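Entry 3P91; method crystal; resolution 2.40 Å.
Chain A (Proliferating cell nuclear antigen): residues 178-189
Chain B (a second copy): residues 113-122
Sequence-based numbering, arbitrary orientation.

Chain A 178-189: GAMCETCMTLSA
Chain B 113-122: NKTMKFGLNL

Two copies of proliferating cell nuclear antigen here join edge to edge as one continuous β-sheet, and every hydrogen bond across the seam is backbone to backbone. It illustrates a general principle: strands from separate chains can pair as regularly as neighbours within a fold.

Strand 181-188 of chain A runs antiparallel to strand 114-121 of chain B, with 175° between their directions and axes approaching to 4.6 Å. Backbone torsions are extended throughout, typically near -120/130; Asn B121 (-67/128) departs most in phi, on the less negative side, while Cys A181 (-154/141) and Cys A184 (-149/113) are the most negative. Paired residue numbers sum to 301, from Cys A181 opposite Leu B120 to Leu A187 opposite Lys B114.

Hydrogen-bonded and non-hydrogen-bonded pairs alternate. At Glu A182 and Gly B119, N of Glu A182 reaches O of Gly B119 at 3.1 Å, and N of Gly B119 returns to O of Glu A182 at 2.8 Å. At the next such pair, Lys B117 N donates to Cys A184 O at 2.7 Å, whereas the reciprocal Cys A184 N to Lys B117 O bond, though 2.9 Å long, is weak because its angle closes to 129°. Thr A186 N to Thr B115 O (2.8 Å) and Thr B115 N to Thr A186 O (3.0 Å) complete the third ring. Single bonds continue the ladder beyond these rings: Ser A188 N to Asn B113 O at 3.3 Å, and a weak one from Asn B121 N to Met A180 O at 3.4 Å.

Three of the four non-hydrogen-bonded pairs draw closer, most of all Met A185 and Met B116, whose CA atoms are 4.3 Å apart; Cys A181 and Leu B120 do not, at 5.0 Å between CA atoms. Here CA-H...O contacts supplement the ladder, as from Phe B118 CA to Glu A182 O and from Met B116 CA to Cys A184 O, both 3.2 Å.

Cys A181, Thr A183, Met A185 and Leu A187 share one face with Lys B114, Met B116, Phe B118 and Leu B120. Phe B118 (chi1 -40°, chi2 -103°) presents its ring edge to Cys A181 (t), whose SG lies 4.1 Å from Phe B118 CB; Thr A183 (m) places CG2 3.8 Å from Phe B118 CD1. Met B116 (m, t, p) brings CG to 4.3 Å from Met A185 CB. Leu A187 (m, t) sets CD2 3.7 Å from CD of Lys B114 (t, t, p, t), whose aliphatic chain serves as an apolar surface.

The other face carries Glu A182, Cys A184 and Thr A186 (m), with Thr B115 (m) and Lys B117; Glu A182 and Lys B117 are modelled only to CB.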

# COMPACT_ATOMS: atom_id res chain seq x y z
N GLY A 178 -15.30 -12.27 -20.51
CA GLY A 178 -13.91 -12.08 -20.86
C GLY A 178 -13.29 -13.26 -21.58
O GLY A 178 -13.98 -14.20 -21.99
N ALA A 179 -11.97 -13.22 -21.73
CA ALA A 179 -11.25 -14.26 -22.47
C ALA A 179 -11.28 -15.58 -21.74
O ALA A 179 -11.28 -16.65 -22.36
CB ALA A 179 -9.82 -13.83 -22.72
N MET A 180 -11.30 -15.52 -20.42
CA MET A 180 -11.24 -16.75 -19.64
C MET A 180 -12.43 -16.91 -18.71
O MET A 180 -12.49 -17.86 -17.92
CB MET A 180 -9.94 -16.82 -18.84
CG MET A 180 -9.61 -15.56 -18.04
SD MET A 180 -10.19 -15.56 -16.33
CE MET A 180 -9.36 -14.08 -15.74
N CYS A 181 -13.40 -16.01 -18.82
CA CYS A 181 -14.45 -15.95 -17.83
C CYS A 181 -15.73 -15.36 -18.41
O CYS A 181 -15.67 -14.42 -19.20
CB CYS A 181 -13.97 -15.12 -16.65
SG CYS A 181 -14.96 -15.24 -15.17
N GLU A 182 -16.87 -15.92 -18.03
CA GLU A 182 -18.15 -15.26 -18.26
C GLU A 182 -18.73 -14.97 -16.89
O GLU A 182 -18.85 -15.86 -16.05
CB GLU A 182 -19.10 -16.14 -19.08
N THR A 183 -19.07 -13.71 -16.64
CA THR A 183 -19.49 -13.29 -15.32
C THR A 183 -20.91 -12.75 -15.32
O THR A 183 -21.35 -12.14 -16.28
CB THR A 183 -18.56 -12.22 -14.75
OG1 THR A 183 -17.21 -12.69 -14.82
CG2 THR A 183 -18.91 -11.90 -13.32
N CYS A 184 -21.62 -12.99 -14.22
CA CYS A 184 -22.99 -12.56 -14.08
C CYS A 184 -23.31 -12.26 -12.62
O CYS A 184 -23.30 -13.17 -11.80
CB CYS A 184 -23.92 -13.65 -14.59
SG CYS A 184 -25.67 -13.20 -14.56
N MET A 185 -23.56 -10.99 -12.32
CA MET A 185 -24.05 -10.60 -11.00
C MET A 185 -25.54 -10.33 -11.10
O MET A 185 -26.01 -9.73 -12.06
CB MET A 185 -23.31 -9.35 -10.46
N THR A 186 -26.29 -10.79 -10.11
CA THR A 186 -27.73 -10.58 -10.10
C THR A 186 -28.17 -9.99 -8.77
O THR A 186 -27.91 -10.55 -7.70
CB THR A 186 -28.50 -11.88 -10.37
OG1 THR A 186 -28.37 -12.23 -11.75
CG2 THR A 186 -29.98 -11.71 -10.05
N LEU A 187 -28.86 -8.85 -8.85
CA LEU A 187 -29.36 -8.16 -7.69
C LEU A 187 -30.87 -8.20 -7.69
O LEU A 187 -31.50 -8.11 -8.74
CB LEU A 187 -28.88 -6.70 -7.72
CG LEU A 187 -27.38 -6.53 -7.95
CD1 LEU A 187 -27.07 -5.17 -8.52
CD2 LEU A 187 -26.62 -6.76 -6.67
N SER A 188 -31.46 -8.35 -6.51
CA SER A 188 -32.91 -8.37 -6.38
C SER A 188 -33.38 -7.41 -5.30
O SER A 188 -32.81 -7.37 -4.22
CB SER A 188 -33.36 -9.77 -6.01
OG SER A 188 -32.83 -10.11 -4.75
N ALA A 189 -34.42 -6.64 -5.59
CA ALA A 189 -34.98 -5.72 -4.60
C ALA A 189 -36.05 -6.40 -3.74
O ALA A 189 -35.73 -7.05 -2.73
N ASN B 113 -28.64 -10.29 -0.91
CA ASN B 113 -29.57 -10.12 -2.03
C ASN B 113 -28.82 -10.07 -3.36
O ASN B 113 -29.29 -9.48 -4.33
N LYS B 114 -27.65 -10.70 -3.38
CA LYS B 114 -26.82 -10.75 -4.58
C LYS B 114 -26.35 -12.16 -4.90
O LYS B 114 -26.14 -12.98 -4.01
CB LYS B 114 -25.60 -9.83 -4.42
CG LYS B 114 -24.71 -9.80 -5.65
CD LYS B 114 -23.69 -8.68 -5.58
CE LYS B 114 -22.54 -9.01 -4.65
NZ LYS B 114 -21.35 -8.15 -4.91
N THR B 115 -26.20 -12.45 -6.18
CA THR B 115 -25.63 -13.72 -6.60
C THR B 115 -24.70 -13.53 -7.79
O THR B 115 -25.05 -12.88 -8.77
CB THR B 115 -26.73 -14.71 -7.00
OG1 THR B 115 -27.47 -15.09 -5.83
CG2 THR B 115 -26.10 -15.94 -7.62
N MET B 116 -23.52 -14.11 -7.70
CA MET B 116 -22.55 -14.00 -8.77
C MET B 116 -22.26 -15.37 -9.37
O MET B 116 -22.01 -16.33 -8.65
CB MET B 116 -21.28 -13.35 -8.25
CG MET B 116 -21.52 -12.00 -7.58
SD MET B 116 -20.10 -11.33 -6.69
CE MET B 116 -18.92 -11.16 -8.02
N LYS B 117 -22.33 -15.46 -10.69
CA LYS B 117 -22.04 -16.72 -11.35
C LYS B 117 -20.92 -16.50 -12.35
O LYS B 117 -20.98 -15.61 -13.18
CB LYS B 117 -23.28 -17.27 -12.05
N PHE B 118 -19.90 -17.33 -12.25
CA PHE B 118 -18.79 -17.27 -13.18
C PHE B 118 -18.69 -18.58 -13.91
O PHE B 118 -18.90 -19.64 -13.33
CB PHE B 118 -17.49 -17.02 -12.44
CG PHE B 118 -17.61 -16.03 -11.31
CD1 PHE B 118 -17.15 -14.74 -11.46
CD2 PHE B 118 -18.17 -16.41 -10.10
CE1 PHE B 118 -17.26 -13.83 -10.43
CE2 PHE B 118 -18.28 -15.50 -9.07
CZ PHE B 118 -17.82 -14.22 -9.23
N GLY B 119 -18.40 -18.50 -15.20
CA GLY B 119 -18.00 -19.67 -15.96
C GLY B 119 -16.50 -19.57 -16.19
O GLY B 119 -16.04 -18.72 -16.94
N LEU B 120 -15.74 -20.43 -15.52
CA LEU B 120 -14.31 -20.49 -15.74
C LEU B 120 -13.97 -21.55 -16.78
O LEU B 120 -14.31 -22.72 -16.62
CB LEU B 120 -13.58 -20.83 -14.44
CG LEU B 120 -12.12 -21.26 -14.65
CD1 LEU B 120 -11.32 -20.16 -15.34
CD2 LEU B 120 -11.48 -21.65 -13.33
N ASN B 121 -13.30 -21.14 -17.85
CA ASN B 121 -12.88 -22.09 -18.88
C ASN B 121 -11.83 -23.02 -18.31
O ASN B 121 -10.84 -22.57 -17.75
CB ASN B 121 -12.29 -21.35 -20.08
CG ASN B 121 -13.28 -20.39 -20.70
OD1 ASN B 121 -14.46 -20.68 -20.82
ND2 ASN B 121 -12.79 -19.21 -21.10
N LEU B 122 -12.04 -24.32 -18.46
CA LEU B 122 -11.07 -25.29 -18.00
C LEU B 122 -9.96 -25.44 -19.03
O LEU B 122 -10.10 -25.05 -20.19
CB LEU B 122 -11.72 -26.64 -17.73
CG LEU B 122 -12.78 -26.59 -16.64
CD1 LEU B 122 -13.44 -27.93 -16.45
CD2 LEU B 122 -12.16 -26.12 -15.36